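Local coordinates for sphingomyelinase C (Streptomyces griseocarneus, PDB 7CNE), which belongs to the DNase I-like endonuclease/exonuclease/phosphatase family, whose fold packs two mixed beta-sheets face to face with helices outside, at residues Asp217-His222 and Tyr291-Gly296; Arg243-Tyr248 and Asn263-Glu268; Ala58-Leu63 and Val78-Asp83. All coordinates share one frame; numbering follows the deposited sequence.

Contact 1 (Asp217-His222 and Tyr291-Gly296)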
loop_
_atom_site.group_PDB
_atom_site.type_symbol
_atom_site.label_atom_id
_atom_site.label_comp_id
_atom_site.label_asym_id
_atom_site.label_seq_id
_atom_site.Cartn_x
_atom_site.Cartn_y
_atom_site.Cartn_z
ATOM N N ASP A 217 5.068 16.559 -7.934
ATOM C CA ASP A 217 5.583 17.923 -7.969
ATOM C C ASP A 217 6.068 18.364 -6.594
ATOM O O ASP A 217 6.967 19.205 -6.495
ATOM C CB ASP A 217 4.509 18.862 -8.510
ATOM C CG ASP A 217 4.151 18.548 -9.952
ATOM O OD1 ASP A 217 5.046 18.651 -10.814
ATOM O OD2 ASP A 217 2.987 18.170 -10.221
ATOM N N SER A 218 5.508 17.800 -5.524
ATOM C CA SER A 218 6.018 18.079 -4.193
ATOM C C SER A 218 5.701 16.906 -3.285
ATOM O O SER A 218 4.665 16.252 -3.432
ATOM C CB SER A 218 5.451 19.382 -3.603
ATOM O OG SER A 218 4.047 19.352 -3.475
ATOM N N ARG A 219 6.628 16.625 -2.378
ATOM C CA ARG A 219 6.420 15.659 -1.311
ATOM C C ARG A 219 6.490 16.440 -0.005
ATOM O O ARG A 219 7.553 16.958 0.364
ATOM C CB ARG A 219 7.450 14.527 -1.366
ATOM C CG ARG A 219 7.110 13.361 -0.417
ATOM C CD ARG A 219 8.049 12.148 -0.583
ATOM N NE ARG A 219 7.756 11.149 0.442
ATOM C CZ ARG A 219 6.815 10.211 0.336
ATOM N NH1 ARG A 219 6.085 10.117 -0.771
ATOM N NH2 ARG A 219 6.616 9.357 1.340
ATOM N N ALA A 220 5.364 16.520 0.686
ATOM C CA ALA A 220 5.138 17.466 1.762
ATOM C C ALA A 220 4.882 16.735 3.073
ATOM O O ALA A 220 4.797 15.501 3.122
ATOM C CB ALA A 220 3.965 18.389 1.412
ATOM N N GLY A 221 4.741 17.515 4.146
ATOM C CA GLY A 221 4.428 16.938 5.439
ATOM C C GLY A 221 5.660 16.358 6.117
ATOM O O GLY A 221 6.789 16.806 5.905
ATOM N N HIS A 222 5.431 15.342 6.941
ATOM C CA HIS A 222 6.507 14.770 7.735
ATOM C C HIS A 222 7.554 14.143 6.814
ATOM O O HIS A 222 7.203 13.586 5.762
ATOM C CB HIS A 222 5.943 13.736 8.708
ATOM C CG HIS A 222 6.915 13.298 9.756
ATOM N ND1 HIS A 222 7.341 14.132 10.769
ATOM C CD2 HIS A 222 7.537 12.112 9.958
ATOM C CE1 HIS A 222 8.187 13.477 11.548
ATOM N NE2 HIS A 222 8.324 12.251 11.077
ATOM N N TYR A 291 3.207 6.090 8.622
ATOM C CA TYR A 291 2.248 7.170 8.534
ATOM C C TYR A 291 1.489 7.092 7.215
ATOM O O TYR A 291 2.051 6.695 6.190
ATOM C CB TYR A 291 2.946 8.530 8.636
ATOM C CG TYR A 291 3.586 8.769 9.988
ATOM C CD1 TYR A 291 2.874 8.549 11.170
ATOM C CD2 TYR A 291 4.902 9.216 10.084
ATOM C CE1 TYR A 291 3.469 8.777 12.420
ATOM C CE2 TYR A 291 5.502 9.439 11.318
ATOM C CZ TYR A 291 4.783 9.219 12.477
ATOM O OH TYR A 291 5.390 9.448 13.694
ATOM N N PRO A 292 0.210 7.461 7.220
ATOM C CA PRO A 292 -0.534 7.551 5.962
ATOM C C PRO A 292 0.061 8.611 5.044
ATOM O O PRO A 292 0.598 9.631 5.486
ATOM C CB PRO A 292 -1.948 7.938 6.415
ATOM C CG PRO A 292 -1.719 8.693 7.710
ATOM C CD PRO A 292 -0.592 7.917 8.371
ATOM N N VAL A 293 -0.028 8.348 3.745
ATOM C CA VAL A 293 0.363 9.302 2.718
ATOM C C VAL A 293 -0.885 9.638 1.915
ATOM O O VAL A 293 -1.550 8.740 1.384
ATOM C CB VAL A 293 1.473 8.746 1.813
ATOM C CG1 VAL A 293 1.668 9.642 0.588
ATOM C CG2 VAL A 293 2.760 8.607 2.608
ATOM N N ILE A 294 -1.212 10.919 1.844
ATOM C CA ILE A 294 -2.372 11.389 1.107
ATOM C C ILE A 294 -1.863 12.151 -0.101
ATOM O O ILE A 294 -1.055 13.082 0.029
ATOM C CB ILE A 294 -3.291 12.255 1.979
ATOM C CG1 ILE A 294 -3.927 11.385 3.070
ATOM C CG2 ILE A 294 -4.364 12.926 1.105
ATOM C CD1 ILE A 294 -4.535 12.167 4.204
ATOM N N ALA A 295 -2.319 11.740 -1.276
ATOM C CA ALA A 295 -1.888 12.310 -2.540
ATOM C C ALA A 295 -3.031 13.062 -3.193
ATOM O O ALA A 295 -4.166 12.578 -3.217
ATOM C CB ALA A 295 -1.407 11.220 -3.489
ATOM N N GLY A 296 -2.726 14.216 -3.772
ATOM C CA GLY A 296 -3.747 14.940 -4.505
ATOM C C GLY A 296 -3.171 16.203 -5.100
ATOM O O GLY A 296 -2.048 16.612 -4.788
#
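Arg219 opens the contact with Tyr291-Gly296 by reaching over the face of the intervening strand 261-265. Its chain is extended from CG to NE, a length that carries NH2 to 4.1 Å from CG2 of Val293, the two side chains crossing at about a right angle. This methyl is only a packing neighbour: the guanidinium makes a salt bridge from NE to Asp245 and a hydrogen bond from NH2 to the backbone O of Asp247, and a long side chain with several N-H groups suits that task. Just after the strand, His222 points toward Tyr291. With CG turned away from its backbone N (chi1 -168°), the imidazole offers a face to the edge of the tyrosine ring. This offset edge-to-face pair has centroids 5.4 Å apart and planes at 87°. CD2 of His222 comes 3.6 Å from CE2 of Tyr291. Histidine and tyrosine suit these places because their rings can pack on each other while NE2 hydrogen-bonds to Asp227 and OH to Gln267. Strand 261-265 separates the two segments, pairing in parallel with strand 218-221 at the edge of the seven-stranded sheet and antiparallel with strand 293-297.

Contact 2 (Arg243-Tyr248 and Asn263-Glu268)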
loop_
_atom_site.group_PDB
_atom_site.type_symbol
_atom_site.label_atom_id
_atom_site.label_comp_id
_atom_site.label_asym_id
_atom_site.label_seq_id
_atom_site.Cartn_x
_atom_site.Cartn_y
_atom_site.Cartn_z
ATOM N N ARG A 243 15.419 6.073 10.161
ATOM C CA ARG A 243 14.128 6.518 9.661
ATOM C C ARG A 243 14.162 6.562 8.139
ATOM O O ARG A 243 15.144 7.008 7.544
ATOM C CB ARG A 243 13.806 7.899 10.237
ATOM C CG ARG A 243 14.174 8.007 11.716
ATOM C CD ARG A 243 14.442 9.433 12.118
ATOM N NE ARG A 243 13.212 10.200 12.199
ATOM C CZ ARG A 243 13.088 11.339 12.869
ATOM N NH1 ARG A 243 14.137 11.840 13.517
ATOM N NH2 ARG A 243 11.923 11.980 12.879
ATOM N N GLU A 244 13.098 6.067 7.494
ATOM C CA GLU A 244 13.005 6.153 6.042
ATOM C C GLU A 244 11.588 6.535 5.625
ATOM O O GLU A 244 10.701 6.772 6.451
ATOM C CB GLU A 244 13.474 4.865 5.341
ATOM C CG GLU A 244 14.602 4.130 6.049
ATOM C CD GLU A 244 15.143 2.933 5.276
ATOM O OE1 GLU A 244 14.391 2.289 4.521
ATOM O OE2 GLU A 244 16.352 2.655 5.422
ATOM N N ASP A 245 11.394 6.615 4.315
ATOM C CA ASP A 245 10.256 7.321 3.731
ATOM C C ASP A 245 9.829 6.524 2.504
ATOM O O ASP A 245 10.402 6.701 1.423
ATOM C CB ASP A 245 10.662 8.746 3.369
ATOM C CG ASP A 245 9.500 9.602 2.983
ATOM O OD1 ASP A 245 8.396 9.391 3.539
ATOM O OD2 ASP A 245 9.688 10.482 2.111
ATOM N N LEU A 246 8.802 5.674 2.670
ATOM C CA LEU A 246 8.610 4.512 1.810
ATOM C C LEU A 246 7.326 4.483 0.989
ATOM O O LEU A 246 7.186 3.581 0.149
ATOM C CB LEU A 246 8.656 3.225 2.657
ATOM C CG LEU A 246 9.880 3.041 3.559
ATOM C CD1 LEU A 246 9.777 1.746 4.384
ATOM C CD2 LEU A 246 11.106 3.038 2.682
ATOM N N ASP A 247 6.390 5.411 1.196
ATOM C CA ASP A 247 5.014 5.269 0.721
ATOM C C ASP A 247 4.681 6.376 -0.278
ATOM O O ASP A 247 4.981 7.546 -0.030
ATOM C CB ASP A 247 4.055 5.288 1.921
ATOM C CG ASP A 247 4.369 4.177 2.940
ATOM O OD1 ASP A 247 4.074 2.997 2.642
ATOM O OD2 ASP A 247 4.914 4.473 4.033
ATOM N N TYR A 248 4.061 6.007 -1.407
ATOM C CA TYR A 248 3.947 6.894 -2.561
ATOM C C TYR A 248 2.619 6.706 -3.284
ATOM O O TYR A 248 2.024 5.628 -3.255
ATOM C CB TYR A 248 5.055 6.631 -3.591
ATOM C CG TYR A 248 6.476 6.725 -3.075
ATOM C CD1 TYR A 248 7.116 5.611 -2.531
ATOM C CD2 TYR A 248 7.194 7.918 -3.177
ATOM C CE1 TYR A 248 8.431 5.685 -2.083
ATOM C CE2 TYR A 248 8.514 8.004 -2.734
ATOM C CZ TYR A 248 9.124 6.875 -2.188
ATOM O OH TYR A 248 10.424 6.939 -1.724
ATOM N N ASN A 263 2.332 14.390 -2.708
ATOM C CA ASN A 263 2.220 13.341 -1.690
ATOM C C ASN A 263 2.490 14.001 -0.341
ATOM O O ASN A 263 3.570 14.570 -0.145
ATOM C CB ASN A 263 3.237 12.204 -1.895
ATOM C CG ASN A 263 2.916 11.275 -3.074
ATOM O OD1 ASN A 263 3.571 10.237 -3.230
ATOM N ND2 ASN A 263 1.946 11.642 -3.909
ATOM N N THR A 264 1.541 13.919 0.586
ATOM C CA THR A 264 1.724 14.472 1.928
ATOM C C THR A 264 1.792 13.343 2.950
ATOM O O THR A 264 0.859 12.537 3.057
ATOM C CB THR A 264 0.600 15.445 2.284
ATOM O OG1 THR A 264 0.553 16.480 1.299
ATOM C CG2 THR A 264 0.857 16.073 3.647
ATOM N N VAL A 265 2.896 13.282 3.688
ATOM C CA VAL A 265 3.033 12.335 4.791
ATOM C C VAL A 265 2.371 12.954 6.017
ATOM O O VAL A 265 2.763 14.039 6.461
ATOM C CB VAL A 265 4.507 12.006 5.062
ATOM C CG1 VAL A 265 4.623 10.889 6.111
ATOM C CG2 VAL A 265 5.229 11.621 3.752
ATOM N N VAL A 266 1.364 12.282 6.559
ATOM C CA VAL A 266 0.503 12.858 7.589
ATOM C C VAL A 266 0.797 12.145 8.901
ATOM O O VAL A 266 0.428 10.978 9.078
ATOM C CB VAL A 266 -0.983 12.743 7.223
ATOM C CG1 VAL A 266 -1.839 13.205 8.382
ATOM C CG2 VAL A 266 -1.299 13.544 5.959
ATOM N N GLN A 267 1.439 12.853 9.833
ATOM C CA GLN A 267 1.792 12.291 11.142
ATOM C C GLN A 267 0.620 12.478 12.109
ATOM O O GLN A 267 0.599 13.381 12.945
ATOM C CB GLN A 267 3.071 12.944 11.655
ATOM C CG GLN A 267 3.616 12.404 12.973
ATOM C CD GLN A 267 4.863 13.147 13.409
ATOM O OE1 GLN A 267 4.875 14.374 13.470
ATOM N NE2 GLN A 267 5.934 12.409 13.674
ATOM N N GLU A 268 -0.384 11.605 11.981
ATOM C CA GLU A 268 -1.568 11.643 12.836
ATOM C C GLU A 268 -1.462 10.530 13.875
ATOM O O GLU A 268 -1.369 9.348 13.517
ATOM C CB GLU A 268 -2.862 11.499 12.028
ATOM C CG GLU A 268 -4.113 11.334 12.918
ATOM C CD GLU A 268 -5.436 11.206 12.153
ATOM O OE1 GLU A 268 -5.493 11.517 10.944
ATOM O OE2 GLU A 268 -6.438 10.795 12.775
#
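Asn263 meets the backbone of Tyr248 with its side-chain oxygen. OD1 lies 3.4 Å from CA of Tyr248 and 3.7 Å from its carbonyl C; the amide comes oxygen first, OD1 directed at the main chain of Tyr248, with the tyrosine ring off to one side. The Asn263 side chain points toward Tyr248, and its first torsion (chi1 -73°) sets CG beside its own backbone N. Asparagine suits this buried place because one short group both accepts and donates: OD1 and ND2 are both hydrogen-bonded to residues adjoining the segments, Val249 being the main partner.

Tyr248 takes part through its stem. Its CB is 3.9 Å from OD1 of Asn263, although CB is directed away from the Asn263 segment; the ring packs on Tyr204 and Met207 of helix 203-211, and OH hydrogen-bonds to the backbone O of Val197. A tyrosine can thus fill the layer between sheet and helix and still satisfy a polar tip.

The two strands belong to different sheets. Strand 247-251 is the outermost member of the six-stranded sheet and strand 261-265 lies within the seven-stranded one, so the contact is part of the interface between the two sheets of the DNase I-like sandwich, towards one end of it, and no hydrogen bond crosses between the segments.

Val265 lines the interface further along. Its CG2, set beside the backbone N, approaches OD1 of Asp245 at 3.9 Å. The compact branched valine needs no polar partner, and it lies beside a carboxylate whose oxygens have other partners: OD1 accepts from the backbone N of Ser225, and OD2 bonds to Ser199 OG and forms a salt bridge with Arg219 NE.

Contact 3 (Ala58-Leu63 and Val78-Asp83)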
loop_
_atom_site.group_PDB
_atom_site.type_symbol
_atom_site.label_atom_id
_atom_site.label_comp_id
_atom_site.label_asym_id
_atom_site.label_seq_id
_atom_site.Cartn_x
_atom_site.Cartn_y
_atom_site.Cartn_z
ATOM N N ALA A 58 -10.058 -11.531 9.435
ATOM C CA ALA A 58 -11.213 -10.969 10.130
ATOM C C ALA A 58 -11.074 -9.460 10.298
ATOM O O ALA A 58 -12.011 -8.708 10.010
ATOM C CB ALA A 58 -11.407 -11.660 11.484
ATOM N N ALA A 59 -9.910 -8.988 10.754
ATOM C CA ALA A 59 -9.757 -7.544 10.935
ATOM C C ALA A 59 -9.811 -6.813 9.596
ATOM O O ALA A 59 -10.404 -5.725 9.491
ATOM C CB ALA A 59 -8.452 -7.234 11.666
ATOM N N ALA A 60 -9.203 -7.390 8.558
ATOM C CA ALA A 60 -9.313 -6.802 7.227
ATOM C C ALA A 60 -10.760 -6.787 6.743
ATOM O O ALA A 60 -11.221 -5.787 6.186
ATOM C CB ALA A 60 -8.419 -7.557 6.247
ATOM N N ASP A 61 -11.494 -7.889 6.935
ATOM C CA ASP A 61 -12.909 -7.908 6.561
ATOM C C ASP A 61 -13.698 -6.834 7.311
ATOM O O ASP A 61 -14.572 -6.179 6.731
ATOM C CB ASP A 61 -13.524 -9.279 6.851
ATOM C CG ASP A 61 -13.097 -10.349 5.865
ATOM O OD1 ASP A 61 -12.358 -10.055 4.891
ATOM O OD2 ASP A 61 -13.518 -11.505 6.082
ATOM N N GLY A 62 -13.423 -6.659 8.606
ATOM C CA GLY A 62 -14.139 -5.646 9.375
ATOM C C GLY A 62 -13.840 -4.230 8.913
ATOM O O GLY A 62 -14.737 -3.379 8.863
ATOM N N LEU A 63 -12.576 -3.954 8.581
ATOM C CA LEU A 63 -12.207 -2.639 8.060
ATOM C C LEU A 63 -12.901 -2.367 6.728
ATOM O O LEU A 63 -13.428 -1.266 6.498
ATOM C CB LEU A 63 -10.680 -2.549 7.909
ATOM C CG LEU A 63 -9.994 -1.187 7.676
ATOM C CD1 LEU A 63 -8.481 -1.312 7.871
ATOM C CD2 LEU A 63 -10.263 -0.646 6.298
ATOM N N VAL A 78 -5.397 -8.945 -2.065
ATOM C CA VAL A 78 -4.598 -9.616 -3.086
ATOM C C VAL A 78 -4.019 -10.905 -2.521
ATOM O O VAL A 78 -3.458 -10.921 -1.416
ATOM C CB VAL A 78 -3.473 -8.697 -3.580
ATOM C CG1 VAL A 78 -2.393 -9.511 -4.307
ATOM C CG2 VAL A 78 -4.024 -7.590 -4.476
ATOM N N GLY A 79 -4.164 -11.992 -3.272
ATOM C CA GLY A 79 -3.498 -13.235 -2.958
ATOM C C GLY A 79 -4.253 -14.185 -2.051
ATOM O O GLY A 79 -3.722 -15.258 -1.754
ATOM N N ARG A 80 -5.458 -13.821 -1.583
ATOM C CA ARG A 80 -6.267 -14.756 -0.799
ATOM C C ARG A 80 -6.744 -15.929 -1.648
ATOM O O ARG A 80 -6.599 -17.094 -1.256
ATOM C CB ARG A 80 -7.470 -14.039 -0.185
ATOM C CG ARG A 80 -7.333 -13.731 1.280
ATOM C CD ARG A 80 -8.680 -13.386 1.873
ATOM N NE ARG A 80 -8.559 -12.301 2.836
ATOM C CZ ARG A 80 -9.572 -11.799 3.534
ATOM N NH1 ARG A 80 -10.800 -12.290 3.387
ATOM N NH2 ARG A 80 -9.354 -10.810 4.387
ATOM N N SER A 81 -7.337 -15.640 -2.803
ATOM C CA SER A 81 -7.818 -16.679 -3.704
ATOM C C SER A 81 -8.061 -16.051 -5.070
ATOM O O SER A 81 -7.848 -14.851 -5.267
ATOM C CB SER A 81 -9.089 -17.335 -3.162
ATOM O OG SER A 81 -10.188 -16.453 -3.274
ATOM N N ARG A 82 -8.528 -16.875 -6.018
ATOM C CA ARG A 82 -8.930 -16.379 -7.329
ATOM C C ARG A 82 -10.329 -15.769 -7.338
ATOM O O ARG A 82 -10.690 -15.117 -8.321
ATOM C CB ARG A 82 -8.858 -17.504 -8.367
ATOM C CG ARG A 82 -7.447 -17.996 -8.631
ATOM C CD ARG A 82 -7.430 -19.074 -9.703
ATOM N NE ARG A 82 -6.125 -19.725 -9.776
ATOM C CZ ARG A 82 -5.182 -19.404 -10.657
ATOM N NH1 ARG A 82 -5.403 -18.436 -11.541
ATOM N NH2 ARG A 82 -4.018 -20.048 -10.653
ATOM N N ASP A 83 -11.113 -15.959 -6.282
ATOM C CA ASP A 83 -12.492 -15.480 -6.254
ATOM C C ASP A 83 -12.565 -13.959 -6.176
ATOM O O ASP A 83 -11.773 -13.314 -5.485
ATOM C CB ASP A 83 -13.235 -16.063 -5.052
ATOM C CG ASP A 83 -13.349 -17.564 -5.109
ATOM O OD1 ASP A 83 -13.490 -18.106 -6.227
ATOM O OD2 ASP A 83 -13.303 -18.198 -4.031
#
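Arg80 and Asp61 form the salt bridge that joins the loop between strands 73-74 and 87-90 to helix 57-66. The guanidinium approaches end-on and spends both terminal nitrogens on a single oxygen: NH1 and NH2 of Arg80 each lie 3.1 Å from OD1 of Asp61. Both bonds are clearly bent, near 145° at the hydrogen, as expected when two N-H groups converge on one acceptor. OD1 lies close to the guanidinium plane, but the carboxylate is turned 48° from that plane; NH1 comes in on the syn side, while NH2 arrives from above the carboxylate. Asp61 is directed to this meeting by a first torsion that places CG beside its backbone N (chi1 -74°), and the Arg80 chain bends at its third torsion.

Packing adds one neighbour. The methyl CB of Ala60 sits at the edge of the guanidinium, 3.9 Å from NH2 of Arg80. A small residue fits here, where the helix also lies against Ala54 of strand 48-54.

Hydrogen bonds within the loop shape its course. The side chain of Ser81 accepts from Asp83 N through OG in an ST turn, a role suited to a short hydroxyl. Gly79 has a positive phi, which glycine readily adopts, and Gln115 of strand 110-117, in the six-stranded sheet, holds the loop backbone.

Arg80 has weaker partners too: NH2 makes a weak hydrogen bond to Asn57 O, and NE a long, weak ion pair with Asp99. With Asp61 exposed, the bridge is probably a solvent-accessible, water-screened tie between helix and loop, one oxygen taking both N-H groups.

From the N terminus, contact 3 comes first: it closes the loop from helix 57-66 through strand 73-74 to the segment before strand 87-90, tying a helix to a loop. Much of the six-stranded sheet follows before residues 217-222 open contact 1. Contact 2 opens and closes within that larger loop, which ends only at residues 291-296, so these two nest, whereas contact 3 stands in series with both. Contact 1 spans strands of the seven-stranded sheet; contact 2, its centre about 6 Å away, joins that sheet to the six-stranded one. Contact 3 lies on the opposite side of the chain's centre, its own centre about 25 Å from that of contact 2 and about 27 Å from that of contact 1.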